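Local coordinates for protein tyrosine recombinase XerH (PDB 5JK0) that cuts and rejoins DNA as a site-specific tyrosine recombinase, takes part in chromosome segregation and may contribute to chromosome decatenation, at residues Pro173-Phe184 and Arg304-Ser315. Numbering follows the deposited sequence.
Sequences PTHLNNEELEKF and REKNGAHMLRHS. With nucleotides of chain G; nucleotides of chain H.
R304 crosses T174 and L176 to reach E180. Beyond CB, contact starts at CG, which with CD runs past the methyl of T174, CD lying 3.8 Å from T174 CG2. The bend at chi3 (63°) then brings the guanidinium over L176, whose CD2 sits beneath one face, 3.4 Å from R304 NH1. NE turns back to the carbonyl of L302. At the tip, the two terminal nitrogens grip E180 end-on: R304 NH2 meets E180 OE2 at 3.0 Å in a nearly straight bond (177°), while NH1 donates to E180 OE1 and, in a weak bond, to H175 O. Because the two planes stand 75° apart, the carboxylate is met from above. E180 OE1 also accepts from N177 N on its other face, completing a capping box with the bond from E180 N to N177 OD1.

Deeper in, S315 OG accepts a hydrogen bond from L176 N at 2.7 Å and donates to M311 O. M311 crosses L176 at about a right angle, SD against its CG, and L312 lies alongside it; L312 also meets the F184 ring. P173 CB sits over one face of the H314 ring, a CH-pi contact 3.9 Å from the centroid, while H314 ND1 hydrogen-bonds Y345, the predicted nucleophile. H310 N donates to OP1 of DC23 of chain G at 3.0 Å. The doubly bonded E180 OE1 and the S315 relay thus fix the start of helix 178-190 against the helix carrying predicted catalytic H310 and R313.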
loop_
_atom_site.group_PDB
_atom_site.type_symbol
_atom_site.label_atom_id
_atom_site.label_comp_id
_atom_site.label_asym_id
_atom_site.label_seq_id
_atom_site.Cartn_x
_atom_site.Cartn_y
_atom_site.Cartn_z
ATOM N N PRO D 173 4.090 19.586 5.222
ATOM C CA PRO D 173 5.380 20.036 4.681
ATOM C C PRO D 173 6.026 21.140 5.516
ATOM O O PRO D 173 5.342 21.795 6.303
ATOM C CB PRO D 173 5.012 20.557 3.287
ATOM C CG PRO D 173 3.749 19.849 2.938
ATOM C CD PRO D 173 3.007 19.709 4.232
ATOM N N THR D 174 7.330 21.333 5.337
ATOM C CA THR D 174 8.075 22.361 6.061
ATOM C C THR D 174 7.487 23.744 5.802
ATOM O O THR D 174 7.218 24.107 4.655
ATOM C CB THR D 174 9.567 22.360 5.668
ATOM O OG1 THR D 174 10.122 21.058 5.890
ATOM C CG2 THR D 174 10.340 23.382 6.489
ATOM N N HIS D 175 7.288 24.511 6.870
ATOM C CA HIS D 175 6.632 25.809 6.764
ATOM C C HIS D 175 6.884 26.693 7.981
ATOM O O HIS D 175 7.459 26.255 8.978
ATOM C CB HIS D 175 5.127 25.622 6.582
ATOM C CG HIS D 175 4.457 24.983 7.758
ATOM N ND1 HIS D 175 4.436 23.619 7.952
ATOM C CD2 HIS D 175 3.796 25.522 8.810
ATOM C CE1 HIS D 175 3.785 23.345 9.068
ATOM N NE2 HIS D 175 3.387 24.482 9.608
ATOM N N LEU D 176 6.438 27.940 7.885
ATOM C CA LEU D 176 6.484 28.874 9.002
ATOM C C LEU D 176 5.065 29.196 9.455
ATOM O O LEU D 176 4.191 29.443 8.625
ATOM C CB LEU D 176 7.214 30.160 8.609
ATOM C CG LEU D 176 8.617 30.036 8.014
ATOM C CD1 LEU D 176 9.110 31.392 7.529
ATOM C CD2 LEU D 176 9.581 29.450 9.029
ATOM N N ASN D 177 4.830 29.193 10.762
ATOM C CA ASN D 177 3.516 29.555 11.284
ATOM C C ASN D 177 3.311 31.067 11.239
ATOM O O ASN D 177 4.163 31.798 10.734
ATOM C CB ASN D 177 3.328 29.025 12.710
ATOM C CG ASN D 177 4.437 29.456 13.653
ATOM O OD1 ASN D 177 4.855 30.613 13.662
ATOM N ND2 ASN D 177 4.920 28.517 14.457
ATOM N N ASN D 178 2.183 31.529 11.767
ATOM C CA ASN D 178 1.842 32.948 11.715
ATOM C C ASN D 178 2.857 33.817 12.457
ATOM O O ASN D 178 3.210 34.902 11.995
ATOM C CB ASN D 178 0.442 33.176 12.288
ATOM C CG ASN D 178 -0.208 34.440 11.756
ATOM O OD1 ASN D 178 0.474 35.379 11.346
ATOM N ND2 ASN D 178 -1.536 34.468 11.760
ATOM N N GLU D 179 3.328 33.333 13.602
ATOM C CA GLU D 179 4.291 34.077 14.410
ATOM C C GLU D 179 5.664 34.124 13.745
ATOM O O GLU D 179 6.342 35.152 13.771
ATOM C CB GLU D 179 4.406 33.463 15.806
ATOM N N GLU D 180 6.067 33.006 13.149
ATOM C CA GLU D 180 7.354 32.916 12.466
ATOM C C GLU D 180 7.350 33.717 11.167
ATOM O O GLU D 180 8.374 34.273 10.768
ATOM C CB GLU D 180 7.711 31.454 12.188
ATOM C CG GLU D 180 8.038 30.645 13.435
ATOM C CD GLU D 180 8.166 29.158 13.157
ATOM O OE1 GLU D 180 7.684 28.704 12.097
ATOM O OE2 GLU D 180 8.748 28.442 14.000
ATOM N N LEU D 181 6.193 33.773 10.512
ATOM C CA LEU D 181 6.039 34.557 9.290
ATOM C C LEU D 181 6.194 36.047 9.577
ATOM O O LEU D 181 6.734 36.794 8.760
ATOM C CB LEU D 181 4.682 34.282 8.639
ATOM C CG LEU D 181 4.564 33.022 7.778
ATOM C CD1 LEU D 181 3.105 32.707 7.485
ATOM C CD2 LEU D 181 5.341 33.187 6.482
ATOM N N GLU D 182 5.716 36.472 10.742
ATOM C CA GLU D 182 5.832 37.865 11.158
ATOM C C GLU D 182 7.292 38.250 11.363
ATOM O O GLU D 182 7.716 39.341 10.980
ATOM C CB GLU D 182 5.035 38.110 12.441
ATOM N N LYS D 183 8.059 37.346 11.963
ATOM C CA LYS D 183 9.474 37.586 12.221
ATOM C C LYS D 183 10.277 37.623 10.924
ATOM O O LYS D 183 11.284 38.323 10.828
ATOM C CB LYS D 183 10.037 36.515 13.157
ATOM N N PHE D 184 9.823 36.865 9.930
ATOM C CA PHE D 184 10.503 36.811 8.643
ATOM C C PHE D 184 10.309 38.105 7.858
ATOM O O PHE D 184 11.245 38.611 7.242
ATOM C CB PHE D 184 10.008 35.618 7.821
ATOM C CG PHE D 184 10.649 35.508 6.467
ATOM C CD1 PHE D 184 11.929 34.993 6.330
ATOM C CD2 PHE D 184 9.973 35.918 5.328
ATOM C CE1 PHE D 184 12.521 34.892 5.086
ATOM C CE2 PHE D 184 10.560 35.819 4.081
ATOM C CZ PHE D 184 11.837 35.304 3.960
ATOM N N ARG D 304 15.730 25.703 8.917
ATOM C CA ARG D 304 15.142 24.380 9.082
ATOM C C ARG D 304 15.383 23.485 7.866
ATOM O O ARG D 304 16.338 23.690 7.118
ATOM C CB ARG D 304 13.644 24.501 9.364
ATOM C CG ARG D 304 12.902 25.433 8.421
ATOM C CD ARG D 304 11.575 25.857 9.022
ATOM N NE ARG D 304 11.761 26.610 10.259
ATOM C CZ ARG D 304 10.778 26.944 11.089
ATOM N NH1 ARG D 304 9.530 26.585 10.821
ATOM N NH2 ARG D 304 11.042 27.633 12.190
ATOM N N GLU D 305 14.510 22.499 7.681
ATOM C CA GLU D 305 14.688 21.479 6.648
ATOM C C GLU D 305 14.724 22.069 5.243
ATOM O O GLU D 305 15.513 21.644 4.398
ATOM C CB GLU D 305 13.574 20.436 6.739
ATOM C CG GLU D 305 13.206 20.050 8.156
ATOM C CD GLU D 305 12.007 20.822 8.680
ATOM O OE1 GLU D 305 12.176 21.616 9.630
ATOM O OE2 GLU D 305 10.896 20.627 8.145
ATOM N N LYS D 306 13.856 23.043 4.995
ATOM C CA LYS D 306 13.831 23.743 3.716
ATOM C C LYS D 306 13.882 25.245 3.958
ATOM O O LYS D 306 13.152 25.769 4.798
ATOM C CB LYS D 306 12.581 23.373 2.914
ATOM C CG LYS D 306 12.461 21.890 2.587
ATOM C CD LYS D 306 13.580 21.426 1.669
ATOM C CE LYS D 306 13.415 19.959 1.305
ATOM N NZ LYS D 306 14.516 19.470 0.430
ATOM N N ASN D 307 14.749 25.937 3.224
ATOM C CA ASN D 307 14.944 27.364 3.439
ATOM C C ASN D 307 14.814 28.183 2.159
ATOM O O ASN D 307 15.499 29.191 1.988
ATOM C CB ASN D 307 16.314 27.615 4.074
ATOM C CG ASN D 307 16.536 26.785 5.325
ATOM O OD1 ASN D 307 15.996 27.088 6.388
ATOM N ND2 ASN D 307 17.341 25.735 5.204
ATOM N N GLY D 308 13.927 27.755 1.268
ATOM C CA GLY D 308 13.740 28.438 0.002
ATOM C C GLY D 308 12.394 29.123 -0.127
ATOM O O GLY D 308 11.623 29.186 0.830
ATOM N N ALA D 309 12.117 29.634 -1.321
ATOM C CA ALA D 309 10.869 30.338 -1.590
ATOM C C ALA D 309 9.679 29.384 -1.606
ATOM O O ALA D 309 8.555 29.781 -1.302
ATOM C CB ALA D 309 10.961 31.087 -2.910
ATOM N N HIS D 310 9.927 28.128 -1.962
ATOM C CA HIS D 310 8.855 27.142 -2.024
ATOM C C HIS D 310 8.352 26.809 -0.622
ATOM O O HIS D 310 7.183 26.472 -0.436
ATOM C CB HIS D 310 9.324 25.873 -2.738
ATOM C CG HIS D 310 8.211 25.077 -3.344
ATOM N ND1 HIS D 310 7.682 25.361 -4.585
ATOM C CD2 HIS D 310 7.520 24.011 -2.876
ATOM C CE1 HIS D 310 6.715 24.503 -4.857
ATOM N NE2 HIS D 310 6.596 23.673 -3.836
ATOM N N MET D 311 9.242 26.907 0.363
ATOM C CA MET D 311 8.865 26.715 1.759
ATOM C C MET D 311 7.930 27.837 2.202
ATOM O O MET D 311 7.025 27.625 3.009
ATOM C CB MET D 311 10.110 26.662 2.652
ATOM C CG MET D 311 9.841 26.263 4.099
ATOM S SD MET D 311 9.449 27.651 5.182
ATOM C CE MET D 311 10.977 28.582 5.114
ATOM N N LEU D 312 8.158 29.032 1.664
ATOM C CA LEU D 312 7.283 30.168 1.919
ATOM C C LEU D 312 5.930 29.951 1.252
ATOM O O LEU D 312 4.907 30.442 1.726
ATOM C CB LEU D 312 7.919 31.465 1.416
ATOM C CG LEU D 312 9.289 31.824 1.994
ATOM C CD1 LEU D 312 9.791 33.134 1.407
ATOM C CD2 LEU D 312 9.224 31.901 3.510
ATOM N N ARG D 313 5.939 29.213 0.147
ATOM C CA ARG D 313 4.715 28.884 -0.572
ATOM C C ARG D 313 3.858 27.925 0.248
ATOM O O ARG D 313 2.633 28.057 0.293
ATOM C CB ARG D 313 5.047 28.286 -1.943
ATOM C CG ARG D 313 3.859 27.727 -2.715
ATOM C CD ARG D 313 4.244 27.452 -4.166
ATOM N NE ARG D 313 3.280 26.602 -4.861
ATOM C CZ ARG D 313 2.273 27.054 -5.602
ATOM N NH1 ARG D 313 2.084 28.358 -5.752
ATOM N NH2 ARG D 313 1.452 26.198 -6.197
ATOM N N HIS D 314 4.507 26.966 0.903
ATOM C CA HIS D 314 3.819 26.053 1.808
ATOM C C HIS D 314 3.246 26.810 3.001
ATOM O O HIS D 314 2.154 26.504 3.479
ATOM C CB HIS D 314 4.763 24.950 2.298
ATOM C CG HIS D 314 5.178 23.983 1.232
ATOM N ND1 HIS D 314 4.271 23.246 0.502
ATOM C CD2 HIS D 314 6.404 23.621 0.784
ATOM C CE1 HIS D 314 4.921 22.477 -0.355
ATOM N NE2 HIS D 314 6.216 22.686 -0.204
ATOM N N SER D 315 3.993 27.802 3.474
ATOM C CA SER D 315 3.580 28.595 4.626
ATOM C C SER D 315 2.325 29.405 4.321
ATOM O O SER D 315 1.475 29.596 5.189
ATOM C CB SER D 315 4.712 29.524 5.068
ATOM O OG SER D 315 5.881 28.787 5.386
ATOM P P DC G 23 13.205 26.265 -3.838
ATOM O OP1 DC G 23 12.558 26.742 -2.596
ATOM O OP2 DC G 23 13.980 27.217 -4.665
ATOM O "O5'" DC G 23 14.154 25.033 -3.467
ATOM C "C5'" DC G 23 13.604 23.888 -2.823
ATOM C "C4'" DC G 23 14.691 22.895 -2.451
ATOM O "O4'" DC G 23 15.251 22.312 -3.656
ATOM C "C3'" DC G 23 15.868 23.482 -1.675
ATOM O "O3'" DC G 23 16.291 22.566 -0.673
ATOM C "C2'" DC G 23 16.935 23.673 -2.751
ATOM C "C1'" DC G 23 16.649 22.501 -3.679
ATOM N N1 DC G 23 17.061 22.738 -5.093
ATOM C C2 DC G 23 18.101 21.986 -5.649
ATOM O O2 DC G 23 18.672 21.138 -4.952
ATOM N N3 DC G 23 18.457 22.211 -6.939
ATOM C C4 DC G 23 17.815 23.132 -7.659
ATOM N N4 DC G 23 18.201 23.318 -8.925
ATOM C C5 DC G 23 16.753 23.908 -7.110
ATOM C C6 DC G 23 16.411 23.679 -5.837
ATOM P P DA G 24 17.059 23.096 0.635
ATOM O OP1 DA G 24 17.044 22.004 1.632
ATOM O OP2 DA G 24 16.490 24.414 0.990
ATOM O "O5'" DA G 24 18.564 23.313 0.130
ATOM C "C5'" DA G 24 19.365 22.182 -0.189
ATOM C "C4'" DA G 24 20.612 22.577 -0.965
ATOM O "O4'" DA G 24 20.265 22.932 -2.330
ATOM C "C3'" DA G 24 21.402 23.771 -0.407
ATOM O "O3'" DA G 24 22.778 23.431 -0.353
ATOM C "C2'" DA G 24 21.158 24.861 -1.452
ATOM C "C1'" DA G 24 21.078 24.010 -2.703
ATOM N N9 DA G 24 20.501 24.684 -3.863
ATOM C C8 DA G 24 19.561 25.678 -3.867
ATOM N N7 DA G 24 19.238 26.096 -5.069
ATOM C C5 DA G 24 20.023 25.324 -5.912
ATOM C C6 DA G 24 20.156 25.279 -7.314
ATOM N N6 DA G 24 19.461 26.063 -8.145
ATOM N N1 DA G 24 21.028 24.390 -7.831
ATOM C C2 DA G 24 21.721 23.604 -6.999
ATOM N N3 DA G 24 21.686 23.557 -5.669
ATOM C C4 DA G 24 20.808 24.451 -5.184
ATOM P P DA H 12 8.666 18.282 -1.964
ATOM O OP1 DA H 12 9.028 19.438 -1.113
ATOM O OP2 DA H 12 7.973 17.114 -1.377
ATOM O "O5'" DA H 12 7.784 18.805 -3.189
ATOM C "C5'" DA H 12 8.228 19.914 -3.957
ATOM C "C4'" DA H 12 7.292 20.172 -5.122
ATOM O "O4'" DA H 12 7.565 19.221 -6.185
ATOM C "C3'" DA H 12 5.804 20.045 -4.794
ATOM O "O3'" DA H 12 5.088 21.144 -5.345
ATOM C "C2'" DA H 12 5.401 18.716 -5.439
ATOM C "C1'" DA H 12 6.364 18.622 -6.614
ATOM N N9 DA H 12 6.658 17.248 -7.015
ATOM C C8 DA H 12 6.822 16.168 -6.194
ATOM N N7 DA H 12 7.084 15.051 -6.834
ATOM C C5 DA H 12 7.093 15.425 -8.167
ATOM C C6 DA H 12 7.311 14.699 -9.356
ATOM N N6 DA H 12 7.574 13.388 -9.381
ATOM N N1 DA H 12 7.249 15.374 -10.521
ATOM C C2 DA H 12 6.986 16.686 -10.492
ATOM N N3 DA H 12 6.765 17.476 -9.440
ATOM C C4 DA H 12 6.833 16.775 -8.297
#